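Local coordinates for aminofutalosine deaminase (Helicobacter pylori, PDB 7LKK), which hydrolytically deaminates aminofutalosine in the menaquinone pathway and probably also adenosine, using a bound metal ion, at residues Ala174-Lys177 and Glu178-Asp181; Val207-Leu210 and Ala211-Ser214; Glu112-Gln115 and Gly116-Asn120. All coordinates share one frame; numbering follows the deposited sequence.

In the fold
From the N terminus, contact 3 comes first: residues 112-120 carry the chain out of the loop after helix 96-106 and into the first turn of helix 115-127. Contact 1 follows, on the last turns of helix 166-180, and contact 2 closes helix 201-213. Each is made within one continuous stretch, so they stand in series without nesting or crossing, and none closes a long loop. Contacts 1 and 2 belong to successive helices of the TIM-barrel-like amidohydrolase domain and touch directly, the F176 ring meeting L210 and S214. Contact 3 lies apart, its centre about 22 Å from that of contact 1 and about 30 Å from that of contact 2.

Contact 1. Residues Ala174-Lys177 and Glu178-Asp181; sequences AKFK and ELKD
Four successive i to i+4 backbone hydrogen bonds bind A174-K177 to E178-D181 as the last turns of an alpha helix, the shortest running from K180 N to F176 O at 2.7 Å. The same pair, F176 and K180, also meets through its side chains. They lie alongside each other, and K180 CG sits over one face of the F176 ring, displaced toward its rim, in a CH-pi contact 3.9 Å from the ring centroid. With CG placed beside its backbone N (chi1 -81°) and two further bends, the lysine chain passes over the ring before its ammonium reaches E183 in a salt bridge. Lysine suits this border position, having methylenes for the aromatic face and an ammonium for E183. L179 CD2 approaches the ring obliquely, 4.3 Å from F176 CD1. On the exposed side K177 slants across D181, but K177 NZ stays 4.3 Å from D181 OD1, too far for a salt bridge though probably mildly favourable. K175 runs beside E178, yet its amine bonds to H139 O. Buried F176 and L179 both press on L157 of strand 152-159 and A189 of strand 187-193, seating helix 166-180 against the two strands it connects.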
loop_
_atom_site.group_PDB
_atom_site.type_symbol
_atom_site.label_atom_id
_atom_site.label_comp_id
_atom_site.label_asym_id
_atom_site.label_seq_id
_atom_site.Cartn_x
_atom_site.Cartn_y
_atom_site.Cartn_z
ATOM N N ALA A 174 -20.174 -33.932 10.870
ATOM C CA ALA A 174 -20.692 -33.647 12.197
ATOM C C ALA A 174 -20.326 -32.243 12.641
ATOM O O ALA A 174 -21.114 -31.571 13.321
ATOM C CB ALA A 174 -20.191 -34.687 13.202
ATOM N N LYS A 175 -19.139 -31.776 12.262
ATOM C CA LYS A 175 -18.767 -30.402 12.586
ATOM C C LYS A 175 -19.658 -29.402 11.853
ATOM O O LYS A 175 -20.020 -28.357 12.408
ATOM C CB LYS A 175 -17.292 -30.161 12.257
ATOM C CG LYS A 175 -16.653 -29.044 13.057
ATOM C CD LYS A 175 -16.449 -29.453 14.507
ATOM C CE LYS A 175 -15.899 -28.303 15.340
ATOM N NZ LYS A 175 -14.413 -28.217 15.282
ATOM N N PHE A 176 -20.030 -29.714 10.609
ATOM C CA PHE A 176 -20.902 -28.819 9.855
ATOM C C PHE A 176 -22.301 -28.774 10.452
ATOM O O PHE A 176 -22.929 -27.709 10.486
ATOM C CB PHE A 176 -20.957 -29.252 8.391
ATOM C CG PHE A 176 -21.794 -28.352 7.526
ATOM C CD1 PHE A 176 -21.459 -27.016 7.362
ATOM C CD2 PHE A 176 -22.919 -28.840 6.880
ATOM C CE1 PHE A 176 -22.230 -26.185 6.565
ATOM C CE2 PHE A 176 -23.693 -28.015 6.085
ATOM C CZ PHE A 176 -23.347 -26.685 5.927
ATOM N N LYS A 177 -22.808 -29.916 10.929
ATOM C CA LYS A 177 -24.092 -29.923 11.625
ATOM C C LYS A 177 -24.046 -29.023 12.852
ATOM O O LYS A 177 -25.028 -28.346 13.179
ATOM C CB LYS A 177 -24.466 -31.354 12.014
ATOM C CG LYS A 177 -25.620 -31.458 12.993
ATOM C CD LYS A 177 -26.947 -31.178 12.309
ATOM C CE LYS A 177 -28.100 -31.830 13.055
ATOM N NZ LYS A 177 -29.379 -31.738 12.299
ATOM N N GLU A 178 -22.901 -28.998 13.536
ATOM C CA GLU A 178 -22.720 -28.100 14.670
ATOM C C GLU A 178 -22.802 -26.644 14.231
ATOM O O GLU A 178 -23.384 -25.806 14.929
ATOM C CB GLU A 178 -21.374 -28.396 15.332
ATOM C CG GLU A 178 -21.032 -27.563 16.548
ATOM C CD GLU A 178 -19.725 -28.007 17.179
ATOM O OE1 GLU A 178 -19.306 -29.158 16.924
ATOM O OE2 GLU A 178 -19.112 -27.210 17.919
ATOM N N LEU A 179 -22.233 -26.329 13.064
ATOM C CA LEU A 179 -22.324 -24.974 12.527
ATOM C C LEU A 179 -23.744 -24.655 12.076
ATOM O O LEU A 179 -24.236 -23.541 12.295
ATOM C CB LEU A 179 -21.346 -24.811 11.367
ATOM C CG LEU A 179 -21.344 -23.456 10.655
ATOM C CD1 LEU A 179 -21.035 -22.338 11.637
ATOM C CD2 LEU A 179 -20.356 -23.459 9.498
ATOM N N LYS A 180 -24.411 -25.621 11.439
ATOM C CA LYS A 180 -25.779 -25.410 10.974
ATOM C C LYS A 180 -26.713 -25.078 12.129
ATOM O O LYS A 180 -27.631 -24.265 11.979
ATOM C CB LYS A 180 -26.277 -26.647 10.225
ATOM C CG LYS A 180 -25.809 -26.742 8.784
ATOM C CD LYS A 180 -26.414 -25.641 7.925
ATOM C CE LYS A 180 -27.895 -25.870 7.676
ATOM N NZ LYS A 180 -28.422 -24.942 6.637
ATOM N N ASP A 181 -26.503 -25.706 13.289
ATOM C CA ASP A 181 -27.373 -25.463 14.433
ATOM C C ASP A 181 -27.172 -24.085 15.050
ATOM O O ASP A 181 -27.963 -23.690 15.912
ATOM C CB ASP A 181 -27.154 -26.544 15.493
ATOM C CG ASP A 181 -27.678 -27.902 15.058
ATOM O OD1 ASP A 181 -28.497 -27.950 14.115
ATOM O OD2 ASP A 181 -27.272 -28.919 15.661
#

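Contact 2. Residues Val207-Leu210 and Ala211-Ser214; sequences VIQL and AKDS
L210, Q209 and A211 are the residues most covered where V207-L210 runs into A211-S214, and they show three faces of a helix reaching its end. L210 contributes chiefly through its carbonyl. L210 O accepts two hydrogen bonds, one from S214 OG at 2.8 Å and one from S214 N at 3.0 Å, and the two donors arrive from opposite faces of the carbonyl plane. Serine fits here because its hydroxyl sits between its own backbone N and carbonyl carbon (chi1 63°), from where it can turn back on the preceding turn; the same OG is also bonded to S216 OG. The leucine side chain meanwhile packs on L191 and F176.

Q209, on the exposed side, spans one turn with its amide. Its CG is anti to the backbone N (chi1 -170°), and a bend at the next bond brings Q209 NE2 to D213 OD1 at 3.2 Å. The aspartate oxygen lies nearly in the amide plane, whereas the amide nitrogen stands above the carboxylate plane; the two planes are turned 38° apart. The other end of the amide, Q209 OE1, takes a hydrogen bond from a water at 2.8 Å, and this water accepts one from K212 NZ. Glutamine's paired donor and acceptor thus serve an anion on one side and, through water, a cation on the other. The extended K212 chain lies beside I208, with K212 CE 3.9 Å from I208 CG2.

A211 N donates to V207 O at 2.9 Å, while the small alanine methyl suits the close approach to L191 and L218. The ensemble is a helix C terminus with a serine bonding back to the final turn, on a helix of the TIM-barrel-like amidohydrolase fold linking strands 187-193 and 218-222.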
loop_
_atom_site.group_PDB
_atom_site.type_symbol
_atom_site.label_atom_id
_atom_site.label_comp_id
_atom_site.label_asym_id
_atom_site.label_seq_id
_atom_site.Cartn_x
_atom_site.Cartn_y
_atom_site.Cartn_z
ATOM N N VAL A 207 -17.868 -33.175 0.043
ATOM C CA VAL A 207 -18.160 -31.851 0.585
ATOM C C VAL A 207 -19.090 -31.089 -0.350
ATOM O O VAL A 207 -20.050 -30.445 0.093
ATOM C CB VAL A 207 -16.855 -31.073 0.842
ATOM C CG1 VAL A 207 -17.164 -29.661 1.321
ATOM C CG2 VAL A 207 -15.983 -31.804 1.856
ATOM N N ILE A 208 -18.837 -31.173 -1.659
ATOM C CA ILE A 208 -19.672 -30.472 -2.633
ATOM C C ILE A 208 -21.095 -31.012 -2.597
ATOM O O ILE A 208 -22.067 -30.253 -2.693
ATOM C CB ILE A 208 -19.055 -30.589 -4.040
ATOM C CG1 ILE A 208 -17.768 -29.768 -4.127
ATOM C CG2 ILE A 208 -20.054 -30.167 -5.110
ATOM C CD1 ILE A 208 -16.822 -30.229 -5.216
ATOM N N GLN A 209 -21.240 -32.331 -2.452
ATOM C CA GLN A 209 -22.570 -32.920 -2.345
ATOM C C GLN A 209 -23.272 -32.465 -1.073
ATOM O O GLN A 209 -24.474 -32.175 -1.092
ATOM C CB GLN A 209 -22.478 -34.444 -2.392
ATOM C CG GLN A 209 -23.827 -35.132 -2.540
ATOM C CD GLN A 209 -24.520 -34.768 -3.839
ATOM O OE1 GLN A 209 -24.016 -35.054 -4.925
ATOM N NE2 GLN A 209 -25.678 -34.128 -3.732
ATOM N N LEU A 210 -22.539 -32.406 0.044
ATOM C CA LEU A 210 -23.121 -31.923 1.292
ATOM C C LEU A 210 -23.605 -30.485 1.157
ATOM O O LEU A 210 -24.645 -30.115 1.715
ATOM C CB LEU A 210 -22.103 -32.039 2.425
ATOM C CG LEU A 210 -22.542 -31.475 3.778
ATOM C CD1 LEU A 210 -23.629 -32.344 4.397
ATOM C CD2 LEU A 210 -21.356 -31.346 4.716
ATOM N N ALA A 211 -22.862 -29.660 0.417
ATOM C CA ALA A 211 -23.293 -28.287 0.181
ATOM C C ALA A 211 -24.586 -28.244 -0.624
ATOM O O ALA A 211 -25.482 -27.445 -0.330
ATOM C CB ALA A 211 -22.188 -27.508 -0.529
ATOM N N LYS A 212 -24.695 -29.091 -1.651
ATOM C CA LYS A 212 -25.921 -29.144 -2.439
ATOM C C LYS A 212 -27.100 -29.614 -1.597
ATOM O O LYS A 212 -28.194 -29.042 -1.675
ATOM C CB LYS A 212 -25.731 -30.064 -3.644
ATOM C CG LYS A 212 -24.712 -29.569 -4.650
ATOM C CD LYS A 212 -24.552 -30.551 -5.796
ATOM C CE LYS A 212 -23.524 -30.062 -6.796
ATOM N NZ LYS A 212 -23.387 -30.980 -7.959
ATOM N N ASP A 213 -26.895 -30.655 -0.784
ATOM C CA ASP A 213 -27.977 -31.171 0.048
ATOM C C ASP A 213 -28.448 -30.142 1.065
ATOM O O ASP A 213 -29.628 -30.131 1.435
ATOM C CB ASP A 213 -27.532 -32.453 0.754
ATOM C CG ASP A 213 -27.287 -33.595 -0.212
ATOM O OD1 ASP A 213 -27.723 -33.488 -1.377
ATOM O OD2 ASP A 213 -26.659 -34.600 0.191
ATOM N N SER A 214 -27.554 -29.270 1.524
ATOM C CA SER A 214 -27.886 -28.258 2.516
ATOM C C SER A 214 -28.059 -26.873 1.906
ATOM O O SER A 214 -28.243 -25.902 2.647
ATOM C CB SER A 214 -26.817 -28.216 3.608
ATOM O OG SER A 214 -25.563 -27.834 3.072
HETATM O O HOH W 1 -22.522 -33.161 -6.280
#

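Contact 3. Residues Glu112-Gln115 and Gly116-Asn120; sequences ENCQ and GAIQN
I118 reaches back along the first turn of its helix to touch C114 and Q115, and its side chain can be followed outward. I118 CB stands 3.7 Å from C114 O, one turn earlier. The next atom, I118 CG1, lies beside the backbone N and anti to the carbonyl carbon (chi1 -66°), which brings it to 3.2 Å from C114 O. At the tip, I118 CD1 rests 3.6 Å from C114 SG, the main apolar touch of the contact, and meets Q115 OE1 at 3.9 Å from another direction. Isoleucine's beta-branched, wholly apolar side chain suits this buried place, its CG1-CD1 arm extended (chi2 175°) toward the soft cysteine sulfur. The backbone ties the same turn together: I118 N donates to C114 O at 3.1 Å, and Q119 N to Q115 O at 3.0 Å. Q119, on the exposed face, runs its extended chain past that carbonyl oxygen, with Q119 CG 3.5 Å from Q115 O. The I118 side chain is about 9 Å from that of the iron ligand H81, near the metal site without lining it. Helix 115-127 thus starts against helix 143-147, where L145 receives Q115, I118 and Q119, while A117 lies against the loop residues S85 and N86.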
loop_
_atom_site.group_PDB
_atom_site.type_symbol
_atom_site.label_atom_id
_atom_site.label_comp_id
_atom_site.label_asym_id
_atom_site.label_seq_id
_atom_site.Cartn_x
_atom_site.Cartn_y
_atom_site.Cartn_z
ATOM N N GLU A 112 -3.376 -21.080 19.117
ATOM C CA GLU A 112 -3.704 -21.162 20.531
ATOM C C GLU A 112 -3.782 -19.768 21.142
ATOM O O GLU A 112 -3.069 -18.849 20.730
ATOM C CB GLU A 112 -2.667 -22.006 21.277
ATOM N N ASN A 113 -4.637 -19.630 22.155
ATOM C CA ASN A 113 -4.966 -18.339 22.759
ATOM C C ASN A 113 -5.372 -17.335 21.674
ATOM O O ASN A 113 -4.672 -16.370 21.362
ATOM C CB ASN A 113 -3.791 -17.828 23.599
ATOM C CG ASN A 113 -4.209 -16.794 24.626
ATOM O OD1 ASN A 113 -5.388 -16.460 24.746
ATOM N ND2 ASN A 113 -3.242 -16.289 25.382
ATOM N N CYS A 114 -6.551 -17.603 21.111
ATOM C CA CYS A 114 -6.997 -16.996 19.862
ATOM C C CYS A 114 -7.968 -15.838 20.043
ATOM O O CYS A 114 -8.049 -14.972 19.165
ATOM C CB CYS A 114 -7.668 -18.062 18.983
ATOM S SG CYS A 114 -7.416 -17.874 17.214
ATOM N N GLN A 115 -8.703 -15.798 21.156
ATOM C CA GLN A 115 -9.889 -14.949 21.236
ATOM C C GLN A 115 -9.534 -13.466 21.226
ATOM O O GLN A 115 -10.266 -12.653 20.648
ATOM C CB GLN A 115 -10.698 -15.305 22.482
ATOM C CG GLN A 115 -11.071 -16.780 22.569
ATOM C CD GLN A 115 -11.812 -17.275 21.338
ATOM O OE1 GLN A 115 -11.224 -17.897 20.452
ATOM N NE2 GLN A 115 -13.111 -17.003 21.280
ATOM N N GLY A 116 -8.421 -13.092 21.861
ATOM C CA GLY A 116 -8.037 -11.689 21.892
ATOM C C GLY A 116 -7.798 -11.121 20.505
ATOM O O GLY A 116 -8.283 -10.037 20.171
ATOM N N ALA A 117 -7.047 -11.850 19.679
ATOM C CA ALA A 117 -6.781 -11.388 18.322
ATOM C C ALA A 117 -8.038 -11.406 17.459
ATOM O O ALA A 117 -8.183 -10.567 16.562
ATOM C CB ALA A 117 -5.682 -12.235 17.687
ATOM N N ILE A 118 -8.953 -12.347 17.708
ATOM C CA ILE A 118 -10.175 -12.427 16.912
ATOM C C ILE A 118 -11.085 -11.237 17.203
ATOM O O ILE A 118 -11.696 -10.666 16.291
ATOM C CB ILE A 118 -10.894 -13.765 17.163
ATOM C CG1 ILE A 118 -10.047 -14.932 16.655
ATOM C CG2 ILE A 118 -12.255 -13.782 16.481
ATOM C CD1 ILE A 118 -10.635 -16.288 16.966
ATOM N N GLN A 119 -11.196 -10.846 18.475
ATOM C CA GLN A 119 -11.986 -9.665 18.813
ATOM C C GLN A 119 -11.389 -8.407 18.197
ATOM O O GLN A 119 -12.119 -7.560 17.667
ATOM C CB GLN A 119 -12.080 -9.509 20.329
ATOM C CG GLN A 119 -13.010 -10.488 21.018
ATOM C CD GLN A 119 -12.793 -10.528 22.518
ATOM O OE1 GLN A 119 -12.462 -9.515 23.136
ATOM N NE2 GLN A 119 -12.977 -11.701 23.114
ATOM N N ASN A 120 -10.061 -8.262 18.266
ATOM C CA ASN A 120 -9.395 -7.147 17.596
ATOM C C ASN A 120 -9.622 -7.186 16.090
ATOM O O ASN A 120 -9.828 -6.142 15.459
ATOM C CB ASN A 120 -7.900 -7.167 17.907
ATOM C CG ASN A 120 -7.595 -6.760 19.332
ATOM O OD1 ASN A 120 -8.405 -6.112 19.993
ATOM N ND2 ASN A 120 -6.419 -7.144 19.816
#